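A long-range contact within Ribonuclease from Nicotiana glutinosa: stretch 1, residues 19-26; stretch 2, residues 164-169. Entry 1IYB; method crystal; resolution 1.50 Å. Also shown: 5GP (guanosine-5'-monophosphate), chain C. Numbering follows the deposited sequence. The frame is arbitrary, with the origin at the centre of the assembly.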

# COMPACT_ATOMS: atom_id res chain seq x y z
N GLY A 19 5.33 -3.98 24.72
CA GLY A 19 6.03 -2.94 25.44
C GLY A 19 6.59 -1.84 24.55
O GLY A 19 6.78 -0.71 25.00
N SER A 20 6.85 -2.17 23.29
CA SER A 20 7.39 -1.20 22.34
C SER A 20 6.32 -0.52 21.51
O SER A 20 6.55 0.53 20.91
CB SER A 20 8.40 -1.88 21.42
OG SER A 20 9.57 -2.24 22.14
N TYR A 21 5.13 -1.11 21.46
CA TYR A 21 4.04 -0.50 20.72
C TYR A 21 3.38 0.54 21.62
O TYR A 21 2.82 1.53 21.14
CB TYR A 21 3.00 -1.55 20.33
CG TYR A 21 1.90 -1.01 19.44
CD1 TYR A 21 2.03 -1.01 18.05
CD2 TYR A 21 0.72 -0.48 19.98
CE1 TYR A 21 1.03 -0.50 17.23
CE2 TYR A 21 -0.29 0.03 19.16
CZ TYR A 21 -0.12 0.01 17.79
OH TYR A 21 -1.12 0.49 16.97
N CYS A 22 3.47 0.31 22.92
CA CYS A 22 2.82 1.18 23.91
C CYS A 22 3.63 2.25 24.63
O CYS A 22 3.08 2.95 25.48
CB CYS A 22 2.15 0.30 24.96
SG CYS A 22 0.62 -0.51 24.41
N ASP A 23 4.91 2.40 24.32
CA ASP A 23 5.71 3.40 25.01
C ASP A 23 6.23 4.52 24.10
O ASP A 23 7.26 5.13 24.40
CB ASP A 23 6.88 2.73 25.73
CG ASP A 23 7.89 2.13 24.77
OD1 ASP A 23 7.57 2.03 23.57
OD2 ASP A 23 8.99 1.76 25.21
N THR A 24 5.53 4.78 23.01
CA THR A 24 5.93 5.83 22.09
C THR A 24 5.14 7.10 22.39
O THR A 24 4.38 7.14 23.36
CB THR A 24 5.68 5.44 20.62
OG1 THR A 24 4.28 5.45 20.35
CG2 THR A 24 6.24 4.05 20.34
N LYS A 25 5.30 8.12 21.55
CA LYS A 25 4.58 9.37 21.74
C LYS A 25 3.11 9.21 21.38
O LYS A 25 2.27 10.01 21.79
CB LYS A 25 5.21 10.48 20.89
CG LYS A 25 6.63 10.83 21.28
CD LYS A 25 7.16 12.00 20.47
CE LYS A 25 8.58 12.36 20.88
NZ LYS A 25 8.66 12.72 22.33
N GLN A 26 2.80 8.17 20.61
CA GLN A 26 1.42 7.91 20.20
C GLN A 26 0.73 7.07 21.27
O GLN A 26 1.38 6.39 22.06
CB GLN A 26 1.39 7.16 18.87
CG GLN A 26 2.16 7.84 17.75
CD GLN A 26 1.99 7.12 16.43
OE1 GLN A 26 0.91 7.14 15.83
NE2 GLN A 26 3.06 6.49 15.96
N CYS A 164 13.05 -2.22 14.68
CA CYS A 164 13.02 -1.36 15.85
C CYS A 164 12.22 -0.10 15.60
O CYS A 164 12.02 0.31 14.45
CB CYS A 164 14.45 -0.95 16.23
SG CYS A 164 15.49 -2.33 16.78
N ASN A 165 11.74 0.50 16.68
CA ASN A 165 11.04 1.77 16.60
C ASN A 165 11.61 2.59 17.75
O ASN A 165 12.54 2.14 18.42
CB ASN A 165 9.51 1.61 16.67
CG ASN A 165 8.99 1.22 18.05
OD1 ASN A 165 7.79 1.36 18.32
ND2 ASN A 165 9.86 0.74 18.92
N VAL A 166 11.07 3.78 18.00
CA VAL A 166 11.60 4.61 19.07
C VAL A 166 10.57 4.87 20.15
O VAL A 166 9.39 5.07 19.85
CB VAL A 166 12.10 5.96 18.51
CG1 VAL A 166 12.73 6.78 19.62
CG2 VAL A 166 13.09 5.72 17.38
N ASP A 167 11.01 4.87 21.40
CA ASP A 167 10.11 5.14 22.51
C ASP A 167 10.03 6.65 22.71
O ASP A 167 10.52 7.41 21.87
CB ASP A 167 10.60 4.45 23.80
CG ASP A 167 11.90 5.04 24.32
OD1 ASP A 167 12.46 4.46 25.28
OD2 ASP A 167 12.37 6.07 23.79
N GLU A 168 9.42 7.09 23.80
CA GLU A 168 9.31 8.52 24.06
C GLU A 168 10.66 9.14 24.40
O GLU A 168 10.95 10.27 23.99
CB GLU A 168 8.33 8.78 25.21
CG GLU A 168 6.91 8.30 24.95
CD GLU A 168 5.92 8.82 25.97
OE1 GLU A 168 5.71 10.05 26.02
OE2 GLU A 168 5.36 8.00 26.73
N SER A 169 11.49 8.41 25.13
CA SER A 169 12.81 8.90 25.53
C SER A 169 13.80 8.94 24.37
O SER A 169 14.96 9.33 24.55
CB SER A 169 13.37 8.04 26.66
OG SER A 169 12.54 8.10 27.81
P 5GP C . 0.18 -4.07 8.25
O1P 5GP C . 0.43 -3.83 6.83
O2P 5GP C . -0.30 -5.48 8.52
O3P 5GP C . 1.46 -3.74 9.09
O5' 5GP C . -0.96 -3.07 8.87
C5' 5GP C . -1.24 -3.03 10.32
C4' 5GP C . -2.35 -2.03 10.73
O4' 5GP C . -3.22 -2.75 11.72
C3' 5GP C . -1.99 -0.75 11.47
O3' 5GP C . -1.63 0.33 10.62
C2' 5GP C . -3.24 -0.41 12.29
O2' 5GP C . -4.18 0.38 11.55
C1' 5GP C . -3.78 -1.78 12.66
N9 5GP C . -3.66 -2.26 14.07
C8 5GP C . -4.65 -2.54 14.99
N7 5GP C . -4.24 -3.06 16.13
C5 5GP C . -2.85 -3.12 15.94
C6 5GP C . -1.84 -3.59 16.84
O6 5GP C . -1.98 -4.05 17.97
N1 5GP C . -0.53 -3.49 16.27
C2 5GP C . -0.28 -2.98 14.99
N2 5GP C . 1.03 -2.97 14.66
N3 5GP C . -1.22 -2.54 14.14
C4 5GP C . -2.48 -2.63 14.69
O HOH W 1 10.73 2.71 27.47

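Residues 164-169 carry the end of a strand into a loop and pack against residues 19-26, where a helix ends and a turn follows. The contact is small, burying 353 Å² summed over both sides. A single direct hydrogen bond crosses it.

C164 is buried but makes no contact here. Its CB points away, and its sulfur is bonded covalently elsewhere in the structure.

The CA-to-CB bond of N165 points toward stretch 1. OD1 lies 3.0 Å from S20 O, but both atoms are acceptors, so this is proximity and not a hydrogen bond. ND2 is 3.9 Å from S20 CB and is hydrogen-bonded elsewhere in the structure. T24 CG2 also approaches the amide, 3.7 Å from N165 OD1.

The CA-to-CB bond of V166 points away, and the residue contributes its backbone. Its O lies 3.3 Å from T24 CG2. The threonine thus offers its methyl to stretch 2, while T24 OG1 accepts a hydrogen bond from Q26 N at 3.1 Å.

D167 sits where the two backbones come nearest by CA, its CA 4.3 Å from T24 CA. Its CA is 3.4 Å from D23 O, and its CB is 3.4 Å from D23 OD2. The two carboxylates carry like charge, with D23 OD2 and D167 OD1 4.4 Å apart. One water reaches both carboxylates and donates toward D23 OD2 at 3.0 Å and D167 OD1 at 3.3 Å; more acceptors are in reach than it has protons once atoms elsewhere in the structure are counted.

E168 supplies the direct hydrogen bond: its N donates to D23 O at 3.0 Å, with an angle of 132°. This bond is backbone to backbone. E168 is exposed, yet its CG packs 3.2 Å from T24 O. K25, with chi2 and chi3 t and chi4 m, brings NZ to 3.7 Å from E168 O.

The CA-to-CB bond of S169 points away, and it makes no contact with stretch 1.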